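Side-chain contact in pseudopodium-enriched atypical kinase 1 (Homo sapiens, PDB 6BHC), which is a pseudokinase with a kinase fold that dimerizes in an unusual way and probably acts as a signalling scaffold rather than an active enzyme: residues A[367-370]-A[371-375]. The protein carries 1 engineered substitution. Residues are numbered along the deposited sequence; the frame is centred on the assembly and turned at random.
Sequences ACPS and LVQRN
A chi1 of 65° holds Ser-370 OG between its own backbone N and carbonyl carbon, facing the backbone N of Gln-373, while bends at chi2 (-142°) and chi3 fold Arg-374 back along the turn toward Cys-368. Ser-370 OG accepts from Gln-373 N at 3.2 Å in a nearly straight bond (163°), and Gln-373 CG lies alongside the same oxygen. Gln-373 then runs out extended and crosses the Pro-369 ring at a slant, its OE1 meeting the CG-CD side, 3.2 Å from Pro-369 CD. This is an N-cap: Ser-370 opens helix 371-396 at a surface corner where helix 359-367 gives way to it, the contact's centre about 34 Å from the centre of the chain. With an alanine here the hydroxyl is gone, and the backbone N-H of Gln-373 would probably lose its acceptor, leaving the first helical turn more prone to fray. Ser-370 O receives a weak bond from Arg-374 N, 3.3 Å away, and also lies over one face of that arginine's guanidinium. Arg-374 NH1 makes a weak, strongly angled bond to Cys-368 O at 3.0 Å. Nearer the backbone, Arg-374 CG packs 3.5 Å from Cys-368 CB, and Cys-368 SG rests 3.9 Å from Gln-373 CB.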
ATOM      1  N   ALA A 367      32.896  13.091  13.361  1.00 68.29           N
ATOM      2  CA  ALA A 367      33.930  13.627  12.485  1.00 74.09           C
ATOM      3  C   ALA A 367      33.512  14.919  11.794  1.00 78.10           C
ATOM      4  O   ALA A 367      34.382  15.666  11.336  1.00 82.89           O
ATOM      5  CB  ALA A 367      34.321  12.586  11.435  1.00 72.14           C
ATOM      6  N   CYS A 368      32.217  15.195  11.707  1.00 76.91           N
ATOM      7  CA  CYS A 368      31.753  16.427  11.075  1.00 75.30           C
ATOM      8  C   CYS A 368      32.085  17.624  11.956  1.00 79.09           C
ATOM      9  O   CYS A 368      31.684  17.650  13.127  1.00 69.88           O
ATOM     10  CB  CYS A 368      30.252  16.364  10.814  1.00 74.04           C
ATOM     11  SG  CYS A 368      29.762  15.333   9.415  1.00 77.58           S
ATOM     12  N   PRO A 369      32.802  18.626  11.448  1.00 85.72           N
ATOM     13  CA  PRO A 369      33.187  19.763  12.294  1.00 89.23           C
ATOM     14  C   PRO A 369      32.050  20.740  12.553  1.00 82.92           C
ATOM     15  O   PRO A 369      31.953  21.307  13.646  1.00 92.31           O
ATOM     16  CB  PRO A 369      34.317  20.421  11.493  1.00 93.58           C
ATOM     17  CG  PRO A 369      34.008  20.080  10.073  1.00 91.80           C
ATOM     18  CD  PRO A 369      33.393  18.706  10.101  1.00 88.52           C
ATOM     19  N   SER A 370      31.186  20.947  11.565  1.00 65.86           N
ATOM     20  CA  SER A 370      30.144  21.960  11.641  1.00 53.64           C
ATOM     21  C   SER A 370      28.786  21.338  11.949  1.00 51.08           C
ATOM     22  O   SER A 370      28.547  20.150  11.718  1.00 47.08           O
ATOM     23  CB  SER A 370      30.064  22.751  10.334  1.00 56.63           C
ATOM     24  OG  SER A 370      29.662  21.918   9.259  1.00 56.45           O
ATOM     25  N   LEU A 371      27.888  22.173  12.481  1.00 42.84           N
ATOM     26  CA  LEU A 371      26.520  21.734  12.724  1.00 39.66           C
ATOM     27  C   LEU A 371      25.747  21.566  11.424  1.00 37.41           C
ATOM     28  O   LEU A 371      24.802  20.769  11.366  1.00 31.51           O
ATOM     29  CB  LEU A 371      25.804  22.727  13.640  1.00 39.94           C
ATOM     30  CG  LEU A 371      26.360  22.868  15.059  1.00 46.91           C
ATOM     31  CD1 LEU A 371      25.614  23.950  15.823  1.00 41.26           C
ATOM     32  CD2 LEU A 371      26.283  21.540  15.793  1.00 42.30           C
ATOM     33  N   VAL A 372      26.127  22.303  10.379  1.00 37.60           N
ATOM     34  CA  VAL A 372      25.447  22.181   9.092  1.00 37.44           C
ATOM     35  C   VAL A 372      25.688  20.802   8.491  1.00 41.45           C
ATOM     36  O   VAL A 372      24.757  20.146   8.009  1.00 39.93           O
ATOM     37  CB  VAL A 372      25.900  23.302   8.139  1.00 41.20           C
ATOM     38  CG1 VAL A 372      25.293  23.105   6.760  1.00 40.61           C
ATOM     39  CG2 VAL A 372      25.518  24.661   8.703  1.00 50.91           C
ATOM     40  N   GLN A 373      26.941  20.338   8.514  1.00 46.99           N
ATOM     41  CA  GLN A 373      27.247  19.020   7.971  1.00 47.81           C
ATOM     42  C   GLN A 373      26.614  17.906   8.794  1.00 41.47           C
ATOM     43  O   GLN A 373      26.233  16.870   8.237  1.00 42.63           O
ATOM     44  CB  GLN A 373      28.760  18.825   7.880  1.00 55.90           C
ATOM     45  CG  GLN A 373      29.399  19.555   6.712  1.00 67.04           C
ATOM     46  CD  GLN A 373      30.886  19.288   6.601  1.00 82.10           C
ATOM     47  OE1 GLN A 373      31.643  19.524   7.541  1.00 88.55           O
ATOM     48  NE2 GLN A 373      31.312  18.785   5.447  1.00 84.40           N
ATOM     49  N   ARG A 374      26.493  18.091  10.110  1.00 34.14           N
ATOM     50  CA  ARG A 374      25.796  17.099  10.922  1.00 37.21           C
ATOM     51  C   ARG A 374      24.304  17.096  10.619  1.00 35.31           C
ATOM     52  O   ARG A 374      23.670  16.034  10.596  1.00 30.51           O
ATOM     53  CB  ARG A 374      26.042  17.356  12.409  1.00 41.27           C
ATOM     54  CG  ARG A 374      27.497  17.241  12.814  1.00 64.81           C
ATOM     55  CD  ARG A 374      27.652  16.594  14.175  1.00 73.87           C
ATOM     56  NE  ARG A 374      27.487  17.542  15.272  1.00 85.68           N
ATOM     57  CZ  ARG A 374      28.490  18.204  15.837  1.00 97.22           C
ATOM     58  NH1 ARG A 374      29.731  18.023  15.406  1.00101.01           N
ATOM     59  NH2 ARG A 374      28.254  19.046  16.832  1.00101.82           N
ATOM     60  N   ASN A 375      23.728  18.275  10.376  1.00 33.69           N
ATOM     61  CA  ASN A 375      22.314  18.349  10.028  1.00 35.65           C
ATOM     62  C   ASN A 375      22.047  17.705   8.673  1.00 33.42           C
ATOM     63  O   ASN A 375      21.016  17.049   8.483  1.00 32.05           O
ATOM     64  CB  ASN A 375      21.851  19.805  10.035  1.00 30.20           C
ATOM     65  CG  ASN A 375      20.355  19.941   9.836  1.00 41.07           C
ATOM     66  OD1 ASN A 375      19.880  20.136   8.716  1.00 36.73           O
ATOM     67  ND2 ASN A 375      19.603  19.838  10.924  1.00 42.20           N
TER